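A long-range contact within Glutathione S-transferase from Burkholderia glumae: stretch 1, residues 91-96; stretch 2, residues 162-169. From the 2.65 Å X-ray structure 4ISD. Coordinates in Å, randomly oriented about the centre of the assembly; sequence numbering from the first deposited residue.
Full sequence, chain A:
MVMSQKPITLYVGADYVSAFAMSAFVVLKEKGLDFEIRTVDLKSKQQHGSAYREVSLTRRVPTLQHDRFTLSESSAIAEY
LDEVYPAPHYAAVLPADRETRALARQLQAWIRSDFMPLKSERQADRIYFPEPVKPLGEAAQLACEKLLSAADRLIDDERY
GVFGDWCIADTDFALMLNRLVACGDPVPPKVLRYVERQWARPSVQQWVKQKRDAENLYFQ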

# COMPACT_ATOMS: atom_id res chain seq x y z
N ALA A 91 7.10 7.69 -19.92
CA ALA A 91 7.66 8.22 -18.68
C ALA A 91 7.34 7.30 -17.50
O ALA A 91 6.19 6.86 -17.34
CB ALA A 91 7.13 9.60 -18.40
N ALA A 92 8.35 7.00 -16.68
CA ALA A 92 8.16 6.21 -15.47
C ALA A 92 7.71 7.05 -14.29
O ALA A 92 8.22 8.14 -14.05
CB ALA A 92 9.43 5.45 -15.11
N VAL A 93 6.76 6.52 -13.53
CA VAL A 93 6.29 7.19 -12.33
C VAL A 93 6.94 6.62 -11.08
O VAL A 93 6.74 7.14 -9.97
CB VAL A 93 4.77 7.10 -12.21
CG1 VAL A 93 4.12 7.77 -13.44
CG2 VAL A 93 4.33 5.64 -12.04
N LEU A 94 7.71 5.54 -11.26
CA LEU A 94 8.49 4.94 -10.18
C LEU A 94 9.99 4.98 -10.49
O LEU A 94 10.39 4.79 -11.64
CB LEU A 94 8.07 3.49 -9.94
CG LEU A 94 6.80 3.16 -9.14
CD1 LEU A 94 6.77 1.66 -8.83
CD2 LEU A 94 6.70 4.01 -7.85
N PRO A 95 10.82 5.23 -9.47
CA PRO A 95 12.28 5.26 -9.63
C PRO A 95 12.86 3.97 -10.23
O PRO A 95 12.37 2.88 -9.96
CB PRO A 95 12.80 5.45 -8.19
CG PRO A 95 11.68 6.14 -7.48
CD PRO A 95 10.40 5.59 -8.10
N ALA A 96 13.90 4.14 -11.05
CA ALA A 96 14.57 3.05 -11.75
C ALA A 96 15.49 2.28 -10.81
O ALA A 96 15.68 1.08 -10.97
CB ALA A 96 15.40 3.61 -12.92
N VAL A 162 11.80 14.05 -3.57
CA VAL A 162 12.49 13.50 -2.40
C VAL A 162 13.65 12.58 -2.81
O VAL A 162 14.62 12.42 -2.07
CB VAL A 162 11.52 12.71 -1.44
CG1 VAL A 162 10.55 13.65 -0.72
CG2 VAL A 162 10.75 11.64 -2.19
N PHE A 163 13.55 11.99 -3.99
CA PHE A 163 14.61 11.10 -4.44
C PHE A 163 15.46 11.72 -5.56
O PHE A 163 16.43 11.13 -6.03
CB PHE A 163 14.04 9.73 -4.84
CG PHE A 163 13.20 9.09 -3.76
CD1 PHE A 163 13.77 8.76 -2.54
CD2 PHE A 163 11.85 8.82 -3.97
CE1 PHE A 163 13.01 8.18 -1.53
CE2 PHE A 163 11.08 8.23 -2.96
CZ PHE A 163 11.66 7.92 -1.75
N GLY A 164 15.11 12.94 -5.96
CA GLY A 164 15.78 13.61 -7.06
C GLY A 164 14.77 13.81 -8.17
O GLY A 164 13.92 14.71 -8.09
N ASP A 165 14.84 12.97 -9.20
CA ASP A 165 13.81 12.97 -10.23
C ASP A 165 12.43 12.75 -9.62
O ASP A 165 12.27 12.01 -8.63
CB ASP A 165 14.09 11.91 -11.30
CG ASP A 165 15.24 12.29 -12.23
OD1 ASP A 165 15.47 13.51 -12.44
OD2 ASP A 165 15.90 11.38 -12.75
N TRP A 166 11.43 13.41 -10.20
CA TRP A 166 10.06 13.24 -9.74
C TRP A 166 9.63 11.78 -9.81
O TRP A 166 10.01 11.06 -10.74
CB TRP A 166 9.11 14.09 -10.57
CG TRP A 166 7.66 13.87 -10.24
CD1 TRP A 166 6.92 14.55 -9.32
CD2 TRP A 166 6.78 12.92 -10.84
NE1 TRP A 166 5.62 14.07 -9.30
CE2 TRP A 166 5.52 13.07 -10.23
CE3 TRP A 166 6.94 11.95 -11.83
CZ2 TRP A 166 4.43 12.30 -10.57
CZ3 TRP A 166 5.85 11.18 -12.17
CH2 TRP A 166 4.61 11.35 -11.54
N CYS A 167 8.88 11.33 -8.82
CA CYS A 167 8.11 10.09 -8.94
C CYS A 167 6.73 10.34 -8.33
O CYS A 167 6.52 11.38 -7.68
CB CYS A 167 8.83 8.90 -8.29
SG CYS A 167 9.08 8.96 -6.50
N ILE A 168 5.81 9.40 -8.54
CA ILE A 168 4.43 9.56 -8.06
C ILE A 168 4.38 9.72 -6.53
O ILE A 168 3.44 10.31 -6.01
CB ILE A 168 3.49 8.41 -8.51
CG1 ILE A 168 2.03 8.80 -8.28
CG2 ILE A 168 3.81 7.08 -7.81
CD1 ILE A 168 1.65 10.09 -8.98
N ALA A 169 5.40 9.21 -5.83
CA ALA A 169 5.47 9.34 -4.37
C ALA A 169 5.49 10.79 -3.93
O ALA A 169 4.97 11.10 -2.87
CB ALA A 169 6.69 8.63 -3.83

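A single backbone hydrogen bond, with no polar side-chain contact to help it, pins together two segments whose touching residues lie at least 68 apart in sequence. The amide N of Ile168 donates to the carbonyl O of Val93 at 2.8 Å, and the N-H...O angle of 172° is nearly linear, so the bond is well formed although Val93 lies in a segment without regular secondary structure. The same oxygen lies 3.2 Å from CB of Cys167.

Around this polar point the contact is apolar. Val93, buried and contributing the largest area of any residue here, comes close to two partners: its CG1 is 4.0 Å from CZ3 of Trp166, and its CB is 4.1 Å from CB of Ile168. A compact branched side chain suits this position. The CA-to-CB bond of Trp166 is sideways to stretch 1, but with chi1 at 174° (t) the indole ends nearer to it, and the carbonyl O of Ala92 meets the ring edge, 4.3 Å from CZ3. The indole NE1 is hydrogen-bonded elsewhere in the structure; the six-membered ring, at CZ3, meets Val93.

Leu94 starts away from stretch 2, yet its CD2 lies 4.2 Å from CG2 of Ile168. Branched Ile168, buried and pointing toward stretch 1, thus offers CB to Val93 and CG2 to Leu94. Pro95 extends the apolar surface: its CD packs 3.7 Å from CB of Cys167, and its CG approaches CD2 of Phe163 obliquely at 4.4 Å. Its ring offers methylene groups and no amide hydrogen needing a partner. Cys167 points toward stretch 1 where the CA atoms of Val93 and Cys167 are 4.8 Å apart; its small side chain suits so narrow a place. Gly164 makes no contact, but at its phi/psi of 116/-102 a CB would jam against the preceding carbonyl O. In all, 274 Å² is buried, summed over both sides.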